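Local coordinates for adhesion and penetration protein autotransporter (PDB 3SYJ) that promotes adherence to and invasion of host cells by binding a host structure, drives bacterial aggregation by self-association, and is probably a serine protease, at residues P916-L925 and Y937-L948. Sequence-based numbering, arbitrary orientation.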
loop_
_atom_site.group_PDB
_atom_site.type_symbol
_atom_site.label_atom_id
_atom_site.label_comp_id
_atom_site.label_asym_id
_atom_site.label_seq_id
_atom_site.Cartn_x
_atom_site.Cartn_y
_atom_site.Cartn_z
ATOM N N PRO A 916 -5.159 20.701 -31.080
ATOM C CA PRO A 916 -5.514 21.918 -30.361
ATOM C C PRO A 916 -6.769 21.811 -29.496
ATOM O O PRO A 916 -7.650 21.039 -29.789
ATOM C CB PRO A 916 -5.762 22.906 -31.490
ATOM C CG PRO A 916 -5.214 22.372 -32.600
ATOM C CD PRO A 916 -5.171 20.931 -32.516
ATOM N N LEU A 917 -6.834 22.591 -28.436
ATOM C CA LEU A 917 -7.995 22.536 -27.554
ATOM C C LEU A 917 -9.215 23.169 -28.209
ATOM O O LEU A 917 -9.098 24.146 -28.944
ATOM C CB LEU A 917 -7.698 23.243 -26.230
ATOM C CG LEU A 917 -6.621 22.619 -25.340
ATOM C CD1 LEU A 917 -6.387 23.483 -24.113
ATOM C CD2 LEU A 917 -7.002 21.202 -24.935
ATOM N N SER A 918 -10.386 22.610 -27.925
ATOM C CA SER A 918 -11.634 23.063 -28.530
ATOM C C SER A 918 -11.897 24.555 -28.331
ATOM O O SER A 918 -11.423 25.161 -27.371
ATOM C CB SER A 918 -12.809 22.242 -27.988
ATOM O OG SER A 918 -14.048 22.728 -28.472
ATOM N N ASP A 919 -12.654 25.140 -29.253
ATOM C CA ASP A 919 -13.091 26.526 -29.133
ATOM C C ASP A 919 -14.260 26.662 -28.164
ATOM O O ASP A 919 -14.622 27.772 -27.761
ATOM C CB ASP A 919 -13.491 27.081 -30.498
ATOM C CG ASP A 919 -12.367 27.848 -31.162
ATOM O OD1 ASP A 919 -12.622 28.989 -31.610
ATOM O OD2 ASP A 919 -11.230 27.320 -31.220
ATOM N N LYS A 920 -14.853 25.527 -27.806
ATOM C CA LYS A 920 -15.949 25.497 -26.847
ATOM C C LYS A 920 -15.387 25.569 -25.434
ATOM O O LYS A 920 -16.126 25.720 -24.463
ATOM C CB LYS A 920 -16.777 24.226 -27.024
ATOM C CG LYS A 920 -17.320 24.030 -28.426
ATOM C CD LYS A 920 -17.895 22.634 -28.611
ATOM C CE LYS A 920 -16.826 21.569 -28.417
ATOM N NZ LYS A 920 -17.348 20.200 -28.674
ATOM N N LEU A 921 -14.067 25.452 -25.333
ATOM C CA LEU A 921 -13.361 25.592 -24.067
ATOM C C LEU A 921 -13.049 27.072 -23.807
ATOM O O LEU A 921 -12.479 27.753 -24.656
ATOM C CB LEU A 921 -12.070 24.774 -24.116
ATOM C CG LEU A 921 -11.353 24.403 -22.820
ATOM C CD1 LEU A 921 -12.309 23.752 -21.836
ATOM C CD2 LEU A 921 -10.186 23.478 -23.129
ATOM N N LYS A 922 -13.427 27.573 -22.638
ATOM C CA LYS A 922 -13.216 28.981 -22.334
ATOM C C LYS A 922 -12.614 29.193 -20.947
ATOM O O LYS A 922 -13.161 28.730 -19.944
ATOM C CB LYS A 922 -14.527 29.755 -22.469
ATOM C CG LYS A 922 -14.405 31.246 -22.178
ATOM C CD LYS A 922 -15.757 31.942 -22.301
ATOM C CE LYS A 922 -15.632 33.455 -22.149
ATOM N NZ LYS A 922 -16.918 34.158 -22.449
ATOM N N PHE A 923 -11.484 29.900 -20.901
ATOM C CA PHE A 923 -10.803 30.204 -19.643
ATOM C C PHE A 923 -10.683 31.701 -19.387
ATOM O O PHE A 923 -10.559 32.497 -20.318
ATOM C CB PHE A 923 -9.404 29.590 -19.622
ATOM C CG PHE A 923 -9.404 28.098 -19.598
ATOM C CD1 PHE A 923 -9.627 27.417 -18.418
ATOM C CD2 PHE A 923 -9.191 27.376 -20.752
ATOM C CE1 PHE A 923 -9.632 26.043 -18.389
ATOM C CE2 PHE A 923 -9.196 26.002 -20.731
ATOM C CZ PHE A 923 -9.417 25.332 -19.547
ATOM N N THR A 924 -10.691 32.067 -18.112
ATOM C CA THR A 924 -10.540 33.452 -17.702
ATOM C C THR A 924 -9.595 33.525 -16.522
ATOM O O THR A 924 -9.788 32.839 -15.520
ATOM C CB THR A 924 -11.881 34.051 -17.286
ATOM O OG1 THR A 924 -12.702 34.213 -18.447
ATOM C CG2 THR A 924 -11.679 35.397 -16.617
ATOM N N LEU A 925 -8.566 34.354 -16.645
ATOM C CA LEU A 925 -7.613 34.530 -15.559
ATOM C C LEU A 925 -8.204 35.434 -14.479
ATOM O O LEU A 925 -8.724 36.509 -14.775
ATOM C CB LEU A 925 -6.296 35.105 -16.086
ATOM C CG LEU A 925 -5.149 35.240 -15.081
ATOM C CD1 LEU A 925 -4.718 33.887 -14.533
ATOM C CD2 LEU A 925 -3.971 35.951 -15.718
ATOM N N TYR A 937 2.112 39.197 -16.809
ATOM C CA TYR A 937 1.638 38.148 -17.708
ATOM C C TYR A 937 0.115 38.115 -17.744
ATOM O O TYR A 937 -0.547 38.324 -16.728
ATOM C CB TYR A 937 2.195 36.775 -17.307
ATOM C CG TYR A 937 3.702 36.674 -17.381
ATOM C CD1 TYR A 937 4.327 35.967 -18.404
ATOM C CD2 TYR A 937 4.504 37.287 -16.429
ATOM C CE1 TYR A 937 5.714 35.875 -18.471
ATOM C CE2 TYR A 937 5.883 37.203 -16.488
ATOM C CZ TYR A 937 6.483 36.499 -17.507
ATOM O OH TYR A 937 7.856 36.428 -17.549
ATOM N N LYS A 938 -0.431 37.867 -18.928
ATOM C CA LYS A 938 -1.866 37.724 -19.101
ATOM C C LYS A 938 -2.154 36.351 -19.701
ATOM O O LYS A 938 -1.228 35.626 -20.065
ATOM C CB LYS A 938 -2.413 38.830 -20.006
ATOM C CG LYS A 938 -2.380 40.233 -19.409
ATOM C CD LYS A 938 -3.085 41.211 -20.346
ATOM C CE LYS A 938 -3.179 42.608 -19.763
ATOM N NZ LYS A 938 -3.949 42.604 -18.492
ATOM N N LEU A 939 -3.431 35.994 -19.800
ATOM C CA LEU A 939 -3.821 34.696 -20.345
ATOM C C LEU A 939 -4.213 34.811 -21.810
ATOM O O LEU A 939 -5.021 35.662 -22.184
ATOM C CB LEU A 939 -4.973 34.081 -19.543
ATOM C CG LEU A 939 -5.396 32.666 -19.956
ATOM C CD1 LEU A 939 -4.283 31.648 -19.717
ATOM C CD2 LEU A 939 -6.655 32.251 -19.219
ATOM N N VAL A 940 -3.640 33.941 -22.636
ATOM C CA VAL A 940 -3.917 33.943 -24.064
ATOM C C VAL A 940 -4.111 32.523 -24.575
ATOM O O VAL A 940 -3.568 31.571 -24.008
ATOM C CB VAL A 940 -2.754 34.571 -24.850
ATOM C CG1 VAL A 940 -2.609 36.045 -24.501
ATOM C CG2 VAL A 940 -1.454 33.819 -24.568
ATOM N N LYS A 941 -4.887 32.369 -25.642
ATOM C CA LYS A 941 -4.921 31.089 -26.327
ATOM C C LYS A 941 -4.001 31.151 -27.538
ATOM O O LYS A 941 -4.345 31.707 -28.579
ATOM C CB LYS A 941 -6.339 30.681 -26.729
ATOM C CG LYS A 941 -6.363 29.366 -27.502
ATOM C CD LYS A 941 -7.733 28.721 -27.490
ATOM C CE LYS A 941 -7.739 27.444 -28.309
ATOM N NZ LYS A 941 -9.101 26.852 -28.385
ATOM N N ASN A 942 -2.816 30.580 -27.379
ATOM C CA ASN A 942 -1.795 30.646 -28.406
ATOM C C ASN A 942 -1.382 29.254 -28.843
ATOM O O ASN A 942 -0.953 28.442 -28.026
ATOM C CB ASN A 942 -0.579 31.407 -27.881
ATOM C CG ASN A 942 0.673 31.114 -28.672
ATOM O OD1 ASN A 942 1.687 30.700 -28.113
ATOM N ND2 ASN A 942 0.609 31.316 -29.983
ATOM N N ASP A 943 -1.530 28.971 -30.131
ATOM C CA ASP A 943 -1.073 27.699 -30.667
ATOM C C ASP A 943 -1.828 26.524 -30.035
ATOM O O ASP A 943 -1.236 25.496 -29.692
ATOM C CB ASP A 943 0.436 27.565 -30.444
ATOM C CG ASP A 943 1.014 26.329 -31.093
ATOM O OD1 ASP A 943 0.502 25.925 -32.159
ATOM O OD2 ASP A 943 1.981 25.765 -30.532
ATOM N N GLY A 944 -3.138 26.694 -29.878
ATOM C CA GLY A 944 -4.002 25.635 -29.382
ATOM C C GLY A 944 -3.960 25.370 -27.886
ATOM O O GLY A 944 -4.626 24.452 -27.403
ATOM N N GLU A 945 -3.184 26.166 -27.154
ATOM C CA GLU A 945 -3.040 25.991 -25.709
ATOM C C GLU A 945 -3.190 27.320 -24.975
ATOM O O GLU A 945 -3.004 28.382 -25.565
ATOM C CB GLU A 945 -1.685 25.362 -25.378
ATOM C CG GLU A 945 -1.402 24.096 -26.162
ATOM C CD GLU A 945 -0.230 23.305 -25.616
ATOM O OE1 GLU A 945 0.810 23.915 -25.282
ATOM O OE2 GLU A 945 -0.350 22.065 -25.529
ATOM N N PHE A 946 -3.527 27.252 -23.689
ATOM C CA PHE A 946 -3.711 28.450 -22.871
ATOM C C PHE A 946 -2.469 28.752 -22.046
ATOM O O PHE A 946 -2.106 27.991 -21.146
ATOM C CB PHE A 946 -4.947 28.315 -21.975
ATOM C CG PHE A 946 -6.238 28.318 -22.737
ATOM C CD1 PHE A 946 -6.959 29.487 -22.897
ATOM C CD2 PHE A 946 -6.718 27.156 -23.321
ATOM C CE1 PHE A 946 -8.145 29.495 -23.615
ATOM C CE2 PHE A 946 -7.901 27.158 -24.038
ATOM C CZ PHE A 946 -8.616 28.327 -24.185
ATOM N N ARG A 947 -1.820 29.867 -22.365
ATOM C CA ARG A 947 -0.539 30.198 -21.755
ATOM C C ARG A 947 -0.530 31.573 -21.096
ATOM O O ARG A 947 -1.342 32.441 -21.425
ATOM C CB ARG A 947 0.574 30.128 -22.801
ATOM C CG ARG A 947 0.536 28.890 -23.667
ATOM C CD ARG A 947 1.858 28.679 -24.374
ATOM N NE ARG A 947 1.888 27.389 -25.053
ATOM C CZ ARG A 947 1.676 27.229 -26.355
ATOM N NH1 ARG A 947 1.437 28.287 -27.118
ATOM N NH2 ARG A 947 1.714 26.016 -26.897
ATOM N N LEU A 948 0.389 31.746 -20.148
ATOM C CA LEU A 948 0.685 33.049 -19.567
ATOM C C LEU A 948 1.697 33.750 -20.456
ATOM O O LEU A 948 2.754 33.200 -20.777
ATOM C CB LEU A 948 1.250 32.906 -18.157
ATOM C CG LEU A 948 0.252 32.523 -17.070
ATOM C CD1 LEU A 948 0.942 32.470 -15.717
ATOM C CD2 LEU A 948 -0.911 33.500 -17.051
#
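The ring edge of Phe-923 points into one face of Phe-946: the centroids lie 4.7 Å apart with planes at 70°, and Phe-923 CD2 sits over the centre of the Phe-946 ring, which identifies a T-shaped pair. The opposite face of Phe-946 is backed by CB of Lys-941, and at its edge, in the ring plane, Leu-917 CD1 lies 3.8 Å from Phe-946 CD2, so within the two segments the ring has a neighbour on each face and another at its edge. Farther along, Leu-939 CD2 reaches Phe-923 CB at 3.8 Å, and the CB atoms of Leu-925 and Leu-939 meet at the same separation.

Polar contacts close the other end. Leu-917 N donates to Gly-944 O (3.1 Å, 168°) on a lone pair in the carbonyl plane. Lys-941, its CG anti to the backbone N (chi1 177°) and its chain extended beyond, carries NZ to Leu-917 O at 2.8 Å, from above the carbonyl plane; a salt bridge joins NZ to Asp-919 OD2 (3.6 Å).

A type I' turn from Asn-942 to Glu-945 places Gly-944, and the hairpin behind it is held by reciprocal backbone hydrogen bonds between Val-940 and Arg-947. The contact belongs to the C-terminal, pertactin-family part of the beta-helical passenger domain: strand 921-925 pairs in parallel with 887-895, strand 945-949 runs antiparallel to 906-911, and Leu-917 and Phe-923 also touch Val-909 and, on strand 875-881, Leu-881.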